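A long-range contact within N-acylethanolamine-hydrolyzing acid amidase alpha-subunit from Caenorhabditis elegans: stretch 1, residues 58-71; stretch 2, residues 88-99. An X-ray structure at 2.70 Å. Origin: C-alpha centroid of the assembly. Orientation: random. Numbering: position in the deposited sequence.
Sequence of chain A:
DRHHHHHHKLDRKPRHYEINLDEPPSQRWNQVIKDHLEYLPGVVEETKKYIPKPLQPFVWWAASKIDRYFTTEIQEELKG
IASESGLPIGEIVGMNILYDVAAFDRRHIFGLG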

ATOM      1  N   PHE A  58      24.312   0.435   8.634  1.00 39.12           N
ATOM      2  CA  PHE A  58      24.252   1.162   7.371  1.00 40.43           C
ATOM      3  C   PHE A  58      22.948   1.934   7.224  1.00 39.76           C
ATOM      4  O   PHE A  58      22.947   3.062   6.719  1.00 37.50           O
ATOM      5  CB  PHE A  58      24.409   0.212   6.188  1.00 42.27           C
ATOM      6  CG  PHE A  58      24.253   0.900   4.866  1.00 42.86           C
ATOM      7  CD1 PHE A  58      23.028   0.900   4.211  1.00 42.77           C
ATOM      8  CD2 PHE A  58      25.312   1.600   4.305  1.00 42.15           C
ATOM      9  CE1 PHE A  58      22.874   1.553   3.006  1.00 42.03           C
ATOM     10  CE2 PHE A  58      25.163   2.252   3.097  1.00 43.20           C
ATOM     11  CZ  PHE A  58      23.941   2.232   2.448  1.00 44.39           C
ATOM     12  N   VAL A  59      21.829   1.340   7.643  1.00 39.92           N
ATOM     13  CA  VAL A  59      20.535   2.003   7.502  1.00 38.09           C
ATOM     14  C   VAL A  59      20.529   3.315   8.273  1.00 38.40           C
ATOM     15  O   VAL A  59      20.100   4.356   7.762  1.00 37.59           O
ATOM     16  CB  VAL A  59      19.399   1.069   7.961  1.00 37.33           C
ATOM     17  CG1 VAL A  59      18.075   1.817   8.059  1.00 37.90           C
ATOM     18  CG2 VAL A  59      19.261  -0.100   6.997  1.00 36.94           C
ATOM     19  N   TRP A  60      21.011   3.289   9.514  1.00 39.60           N
ATOM     20  CA  TRP A  60      21.005   4.507  10.312  1.00 40.63           C
ATOM     21  C   TRP A  60      21.923   5.560   9.705  1.00 45.46           C
ATOM     22  O   TRP A  60      21.592   6.752   9.701  1.00 48.08           O
ATOM     23  CB  TRP A  60      21.405   4.197  11.753  1.00 39.57           C
ATOM     24  CG  TRP A  60      20.653   3.031  12.337  1.00 45.52           C
ATOM     25  CD1 TRP A  60      21.168   2.024  13.098  1.00 49.95           C
ATOM     26  CD2 TRP A  60      19.256   2.742  12.181  1.00 46.35           C
ATOM     27  NE1 TRP A  60      20.177   1.129  13.435  1.00 51.33           N
ATOM     28  CE2 TRP A  60      18.996   1.549  12.883  1.00 49.85           C
ATOM     29  CE3 TRP A  60      18.200   3.376  11.518  1.00 47.23           C
ATOM     30  CZ2 TRP A  60      17.730   0.979  12.944  1.00 53.60           C
ATOM     31  CZ3 TRP A  60      16.944   2.810  11.581  1.00 50.38           C
ATOM     32  CH2 TRP A  60      16.718   1.623  12.289  1.00 52.59           C
ATOM     33  N   TRP A  61      23.072   5.142   9.170  1.00 46.26           N
ATOM     34  CA  TRP A  61      23.974   6.095   8.533  1.00 44.48           C
ATOM     35  C   TRP A  61      23.334   6.708   7.292  1.00 45.06           C
ATOM     36  O   TRP A  61      23.358   7.930   7.105  1.00 47.31           O
ATOM     37  CB  TRP A  61      25.290   5.412   8.168  1.00 44.06           C
ATOM     38  CG  TRP A  61      26.183   6.295   7.365  1.00 42.69           C
ATOM     39  CD1 TRP A  61      27.039   7.234   7.844  1.00 43.61           C
ATOM     40  CD2 TRP A  61      26.286   6.346   5.939  1.00 45.08           C
ATOM     41  NE1 TRP A  61      27.680   7.865   6.808  1.00 47.31           N
ATOM     42  CE2 TRP A  61      27.234   7.336   5.627  1.00 46.37           C
ATOM     43  CE3 TRP A  61      25.672   5.647   4.897  1.00 47.81           C
ATOM     44  CZ2 TRP A  61      27.585   7.647   4.320  1.00 49.22           C
ATOM     45  CZ3 TRP A  61      26.022   5.954   3.600  1.00 49.31           C
ATOM     46  CH2 TRP A  61      26.971   6.945   3.322  1.00 51.15           C
ATOM     47  N   ALA A  62      22.772   5.868   6.419  1.00 45.39           N
ATOM     48  CA  ALA A  62      22.144   6.364   5.199  1.00 44.43           C
ATOM     49  C   ALA A  62      20.905   7.198   5.503  1.00 47.39           C
ATOM     50  O   ALA A  62      20.621   8.174   4.799  1.00 48.12           O
ATOM     51  CB  ALA A  62      21.783   5.193   4.284  1.00 43.22           C
ATOM     52  N   ALA A  63      20.156   6.836   6.545  1.00 51.91           N
ATOM     53  CA  ALA A  63      18.913   7.537   6.837  1.00 55.50           C
ATOM     54  C   ALA A  63      19.139   8.970   7.300  1.00 55.41           C
ATOM     55  O   ALA A  63      18.237   9.802   7.161  1.00 61.46           O
ATOM     56  CB  ALA A  63      18.121   6.772   7.897  1.00 57.93           C
ATOM     57  N   SER A  64      20.314   9.288   7.843  1.00 48.82           N
ATOM     58  CA  SER A  64      20.574  10.662   8.248  1.00 49.63           C
ATOM     59  C   SER A  64      20.729  11.592   7.053  1.00 54.32           C
ATOM     60  O   SER A  64      20.579  12.809   7.207  1.00 58.67           O
ATOM     61  CB  SER A  64      21.832  10.733   9.108  1.00 48.04           C
ATOM     62  OG  SER A  64      22.966  10.343   8.357  1.00 51.14           O
ATOM     63  N   LYS A  65      21.026  11.047   5.873  1.00 57.09           N
ATOM     64  CA  LYS A  65      21.205  11.849   4.669  1.00 58.96           C
ATOM     65  C   LYS A  65      19.847  12.137   4.035  1.00 55.92           C
ATOM     66  O   LYS A  65      19.629  11.867   2.849  1.00 58.03           O
ATOM     67  CB  LYS A  65      22.127  11.118   3.687  1.00 62.70           C
ATOM     68  CG  LYS A  65      23.406  10.559   4.317  1.00 65.85           C
ATOM     69  CD  LYS A  65      24.597  11.458   4.071  1.00 69.76           C
ATOM     70  CE  LYS A  65      25.795  11.013   4.892  1.00 72.98           C
ATOM     71  NZ  LYS A  65      25.624  11.321   6.339  1.00 73.56           N
ATOM     72  N   ILE A  66      18.931  12.702   4.826  1.00 50.13           N
ATOM     73  CA  ILE A  66      17.531  12.800   4.423  1.00 51.19           C
ATOM     74  C   ILE A  66      17.370  13.592   3.132  1.00 53.53           C
ATOM     75  O   ILE A  66      16.463  13.321   2.336  1.00 52.04           O
ATOM     76  CB  ILE A  66      16.703  13.416   5.569  1.00 52.91           C
ATOM     77  CG1 ILE A  66      15.224  13.448   5.192  1.00 52.50           C
ATOM     78  CG2 ILE A  66      17.215  14.814   5.910  1.00 56.14           C
ATOM     79  CD1 ILE A  66      14.328  14.006   6.265  1.00 55.71           C
ATOM     80  N   ASP A  67      18.231  14.582   2.899  1.00 59.86           N
ATOM     81  CA  ASP A  67      18.080  15.441   1.729  1.00 62.72           C
ATOM     82  C   ASP A  67      18.318  14.715   0.410  1.00 60.23           C
ATOM     83  O   ASP A  67      18.037  15.290  -0.647  1.00 60.36           O
ATOM     84  CB  ASP A  67      19.035  16.629   1.828  1.00 67.28           C
ATOM     85  CG  ASP A  67      20.440  16.215   2.212  1.00 72.15           C
ATOM     86  OD1 ASP A  67      20.696  16.042   3.425  1.00 70.11           O
ATOM     87  OD2 ASP A  67      21.283  16.053   1.302  1.00 76.63           O
ATOM     88  N   ARG A  68      18.809  13.476   0.438  1.00 55.96           N
ATOM     89  CA  ARG A  68      19.197  12.791  -0.788  1.00 53.95           C
ATOM     90  C   ARG A  68      18.085  11.944  -1.391  1.00 51.10           C
ATOM     91  O   ARG A  68      18.167  11.604  -2.576  1.00 53.58           O
ATOM     92  CB  ARG A  68      20.417  11.898  -0.525  1.00 55.52           C
ATOM     93  CG  ARG A  68      21.577  12.622   0.134  1.00 62.61           C
ATOM     94  CD  ARG A  68      22.788  11.718   0.302  1.00 69.41           C
ATOM     95  NE  ARG A  68      23.462  11.460  -0.966  1.00 75.31           N
ATOM     96  CZ  ARG A  68      24.427  12.221  -1.477  1.00 78.00           C
ATOM     97  NH1 ARG A  68      24.843  13.304  -0.833  1.00 75.33           N
ATOM     98  NH2 ARG A  68      24.979  11.897  -2.639  1.00 82.28           N
ATOM     99  N   TYR A  69      17.052  11.592  -0.620  1.00 45.90           N
ATOM    100  CA  TYR A  69      16.038  10.654  -1.086  1.00 45.12           C
ATOM    101  C   TYR A  69      14.669  11.272  -1.320  1.00 44.95           C
ATOM    102  O   TYR A  69      13.869  10.688  -2.060  1.00 42.25           O
ATOM    103  CB  TYR A  69      15.870   9.509  -0.075  1.00 42.53           C
ATOM    104  CG  TYR A  69      17.159   9.039   0.552  1.00 40.13           C
ATOM    105  CD1 TYR A  69      18.136   8.431  -0.211  1.00 41.30           C
ATOM    106  CD2 TYR A  69      17.394   9.200   1.911  1.00 39.83           C
ATOM    107  CE1 TYR A  69      19.315   7.993   0.356  1.00 45.85           C
ATOM    108  CE2 TYR A  69      18.567   8.767   2.490  1.00 40.59           C
ATOM    109  CZ  TYR A  69      19.528   8.164   1.704  1.00 44.42           C
ATOM    110  OH  TYR A  69      20.711   7.722   2.254  1.00 43.81           O
ATOM    111  N   PHE A  70      14.385  12.429  -0.728  1.00 47.98           N
ATOM    112  CA  PHE A  70      13.049  12.999  -0.724  1.00 51.12           C
ATOM    113  C   PHE A  70      13.079  14.429  -1.245  1.00 53.68           C
ATOM    114  O   PHE A  70      14.106  15.112  -1.206  1.00 57.73           O
ATOM    115  CB  PHE A  70      12.443  12.994   0.690  1.00 49.90           C
ATOM    116  CG  PHE A  70      12.550  11.675   1.397  1.00 48.50           C
ATOM    117  CD1 PHE A  70      11.693  10.625   1.086  1.00 48.55           C
ATOM    118  CD2 PHE A  70      13.498  11.488   2.389  1.00 48.81           C
ATOM    119  CE1 PHE A  70      11.788   9.410   1.746  1.00 46.48           C
ATOM    120  CE2 PHE A  70      13.600  10.275   3.052  1.00 49.61           C
ATOM    121  CZ  PHE A  70      12.743   9.236   2.732  1.00 47.79           C
ATOM    122  N   THR A  71      11.925  14.874  -1.735  1.00 49.43           N
ATOM    123  CA  THR A  71      11.740  16.279  -2.054  1.00 44.35           C
ATOM    124  C   THR A  71      11.741  17.097  -0.767  1.00 45.11           C
ATOM    125  O   THR A  71      11.549  16.569   0.330  1.00 46.85           O
ATOM    126  CB  THR A  71      10.422  16.505  -2.804  1.00 42.66           C
ATOM    127  OG1 THR A  71       9.313  16.255  -1.928  1.00 42.53           O
ATOM    128  CG2 THR A  71      10.318  15.596  -4.012  1.00 42.79           C
ATOM    129  N   PRO A  88      13.739   9.769  17.025  1.00 52.55           N
ATOM    130  CA  PRO A  88      14.856  10.167  16.156  1.00 50.50           C
ATOM    131  C   PRO A  88      14.489  10.062  14.683  1.00 48.06           C
ATOM    132  O   PRO A  88      13.933   9.058  14.230  1.00 46.23           O
ATOM    133  CB  PRO A  88      15.972   9.191  16.544  1.00 50.63           C
ATOM    134  CG  PRO A  88      15.283   8.044  17.176  1.00 49.55           C
ATOM    135  CD  PRO A  88      14.071   8.593  17.846  1.00 50.76           C
ATOM    136  N   ILE A  89      14.807  11.122  13.934  1.00 46.30           N
ATOM    137  CA  ILE A  89      14.386  11.215  12.539  1.00 44.03           C
ATOM    138  C   ILE A  89      15.021  10.130  11.685  1.00 41.97           C
ATOM    139  O   ILE A  89      14.392   9.621  10.751  1.00 44.85           O
ATOM    140  CB  ILE A  89      14.706  12.612  11.974  1.00 42.46           C
ATOM    141  CG1 ILE A  89      14.190  12.720  10.537  1.00 43.56           C
ATOM    142  CG2 ILE A  89      16.200  12.885  12.036  1.00 41.42           C
ATOM    143  CD1 ILE A  89      14.269  14.104   9.966  1.00 49.05           C
ATOM    144  N   GLY A  90      16.261   9.752  11.980  1.00 39.31           N
ATOM    145  CA  GLY A  90      16.904   8.719  11.188  1.00 39.84           C
ATOM    146  C   GLY A  90      16.133   7.415  11.201  1.00 41.28           C
ATOM    147  O   GLY A  90      16.091   6.694  10.199  1.00 39.28           O
ATOM    148  N   GLU A  91      15.518   7.087  12.338  1.00 43.43           N
ATOM    149  CA  GLU A  91      14.713   5.873  12.415  1.00 44.95           C
ATOM    150  C   GLU A  91      13.417   6.026  11.631  1.00 42.85           C
ATOM    151  O   GLU A  91      12.987   5.097  10.939  1.00 44.40           O
ATOM    152  CB  GLU A  91      14.431   5.529  13.879  1.00 48.93           C
ATOM    153  CG  GLU A  91      15.686   5.173  14.678  1.00 54.92           C
ATOM    154  CD  GLU A  91      15.401   4.844  16.140  1.00 61.56           C
ATOM    155  OE1 GLU A  91      14.246   5.019  16.581  1.00 63.00           O
ATOM    156  OE2 GLU A  91      16.338   4.419  16.850  1.00 64.55           O
ATOM    157  N   ILE A  92      12.799   7.204  11.704  1.00 43.95           N
ATOM    158  CA  ILE A  92      11.562   7.442  10.966  1.00 44.89           C
ATOM    159  C   ILE A  92      11.816   7.380   9.466  1.00 42.41           C
ATOM    160  O   ILE A  92      11.023   6.803   8.711  1.00 40.77           O
ATOM    161  CB  ILE A  92      10.947   8.788  11.396  1.00 47.42           C
ATOM    162  CG1 ILE A  92      10.357   8.638  12.801  1.00 47.61           C
ATOM    163  CG2 ILE A  92       9.900   9.276  10.379  1.00 47.52           C
ATOM    164  CD1 ILE A  92       9.892   9.929  13.418  1.00 52.89           C
ATOM    165  N   VAL A  93      12.920   7.976   9.009  1.00 43.26           N
ATOM    166  CA  VAL A  93      13.277   7.901   7.594  1.00 42.95           C
ATOM    167  C   VAL A  93      13.516   6.450   7.184  1.00 40.22           C
ATOM    168  O   VAL A  93      13.061   6.006   6.122  1.00 41.16           O
ATOM    169  CB  VAL A  93      14.513   8.778   7.310  1.00 44.86           C
ATOM    170  CG1 VAL A  93      15.062   8.517   5.898  1.00 42.90           C
ATOM    171  CG2 VAL A  93      14.173  10.250   7.493  1.00 46.98           C
ATOM    172  N   GLY A  94      14.244   5.696   8.012  1.00 35.24           N
ATOM    173  CA  GLY A  94      14.523   4.311   7.681  1.00 34.87           C
ATOM    174  C   GLY A  94      13.266   3.471   7.532  1.00 40.01           C
ATOM    175  O   GLY A  94      13.128   2.702   6.578  1.00 40.03           O
ATOM    176  N   MET A  95      12.325   3.603   8.473  1.00 43.93           N
ATOM    177  CA  MET A  95      11.097   2.818   8.372  1.00 44.63           C
ATOM    178  C   MET A  95      10.298   3.177   7.130  1.00 40.69           C
ATOM    179  O   MET A  95       9.693   2.297   6.503  1.00 45.03           O
ATOM    180  CB  MET A  95      10.237   2.978   9.621  1.00 47.66           C
ATOM    181  CG  MET A  95      10.752   2.190  10.807  1.00 54.65           C
ATOM    182  SD  MET A  95       9.762   2.405  12.285  1.00 62.58           S
ATOM    183  CE  MET A  95      10.411   3.968  12.836  1.00 58.62           C
ATOM    184  N   ASN A  96      10.267   4.451   6.757  1.00 35.94           N
ATOM    185  CA  ASN A  96       9.494   4.844   5.582  1.00 34.79           C
ATOM    186  C   ASN A  96      10.112   4.316   4.296  1.00 33.54           C
ATOM    187  O   ASN A  96       9.392   3.993   3.348  1.00 34.47           O
ATOM    188  CB  ASN A  96       9.385   6.363   5.548  1.00 36.14           C
ATOM    189  CG  ASN A  96       8.230   6.880   6.352  1.00 37.28           C
ATOM    190  OD1 ASN A  96       7.117   7.001   5.838  1.00 39.70           O
ATOM    191  ND2 ASN A  96       8.474   7.190   7.626  1.00 36.09           N
ATOM    192  N   ILE A  97      11.439   4.248   4.238  1.00 35.18           N
ATOM    193  CA  ILE A  97      12.112   3.736   3.046  1.00 37.88           C
ATOM    194  C   ILE A  97      11.988   2.217   2.970  1.00 35.64           C
ATOM    195  O   ILE A  97      11.647   1.656   1.920  1.00 34.74           O
ATOM    196  CB  ILE A  97      13.588   4.186   3.030  1.00 37.81           C
ATOM    197  CG1 ILE A  97      13.664   5.691   2.737  1.00 37.84           C
ATOM    198  CG2 ILE A  97      14.394   3.382   2.006  1.00 36.84           C
ATOM    199  CD1 ILE A  97      15.056   6.262   2.707  1.00 39.00           C
ATOM    200  N   LEU A  98      12.263   1.533   4.079  1.00 32.66           N
ATOM    201  CA  LEU A  98      12.090   0.081   4.166  1.00 32.22           C
ATOM    202  C   LEU A  98      10.639  -0.227   4.539  1.00 34.89           C
ATOM    203  O   LEU A  98      10.323  -0.743   5.616  1.00 30.66           O
ATOM    204  CB  LEU A  98      13.071  -0.506   5.169  1.00 31.75           C
ATOM    205  CG  LEU A  98      14.544  -0.144   4.945  1.00 32.41           C
ATOM    206  CD1 LEU A  98      15.430  -0.841   5.958  1.00 33.09           C
ATOM    207  CD2 LEU A  98      14.992  -0.468   3.529  1.00 32.85           C
ATOM    208  N   TYR A  99       9.747   0.092   3.592  1.00 38.51           N
ATOM    209  CA  TYR A  99       8.316   0.098   3.876  1.00 37.90           C
ATOM    210  C   TYR A  99       7.814  -1.277   4.305  1.00 40.93           C
ATOM    211  O   TYR A  99       6.864  -1.363   5.091  1.00 40.49           O
ATOM    212  CB  TYR A  99       7.537   0.592   2.646  1.00 36.51           C
ATOM    213  CG  TYR A  99       7.662  -0.295   1.423  1.00 37.36           C
ATOM    214  CD1 TYR A  99       6.731  -1.299   1.173  1.00 36.33           C
ATOM    215  CD2 TYR A  99       8.706  -0.132   0.523  1.00 38.50           C
ATOM    216  CE1 TYR A  99       6.841  -2.120   0.062  1.00 38.85           C
ATOM    217  CE2 TYR A  99       8.826  -0.949  -0.592  1.00 40.91           C
ATOM    218  CZ  TYR A  99       7.890  -1.943  -0.818  1.00 43.22           C
ATOM    219  OH  TYR A  99       8.005  -2.764  -1.926  1.00 45.79           O
TER

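Where two helices must come close, small residues at the crossing let the backbones draw near, and larger apolar side chains seal the surroundings; this pair of stretches is a compact example. At its centre the methyl of Ala63 rests on the second helix, with CB 3.1 Å from the carbonyl O of Gly90 and 4.0 Å from CG1 of Val93. The CA atoms of Ala63 and Gly90 lie only 4.9 Å apart, although the axes of helices 58-63 and 89-97 approach no closer than 8.5 Å and run at 104° to each other. One turn beyond Gly90, Gly94 is glycine in a tight place: a CB there would sit 3.3 Å from both Val59 CG1 and Trp60 CZ3.

Val93, which turns toward the first stretch, gathers partners from farther along the first stretch as well. Its CG2 lies 4.0 Å from Ile66 CD1, while its CG1 meets the edge of the Phe70 ring, 3.7 Å from CE2. The chain past Ala63 thus continues alongside the second helix, adding Ile66, Tyr69 and Phe70 to the contact. Phe70 CZ also reaches Ile97 CG1 at 3.7 Å, and Ile97 CD1 is 3.8 Å from Tyr69 CD2. Farther out, Ile66 CD1 touches Ile89 CD1 at 3.7 Å, and Val59 CG2 meets Leu98 CD1 at 4.0 Å.

No hydrogen bond joins the stretches; packing holds this contact, and polar groups are served locally. Tyr69 OH donates to Ala62 O at 2.6 Å, tying Tyr69 back to the backbone at Ala62. The Gly90 carbonyl beneath Ala63 accepts the helical bond from Gly94 N, its O and that N 3.0 Å apart. At the polar edge, Trp60 covers the aliphatic part of Glu91, whose CG lies over one ring face, 4.1 Å from CZ3, while the Glu91 carboxylate finds a hydrogen bond elsewhere in the structure.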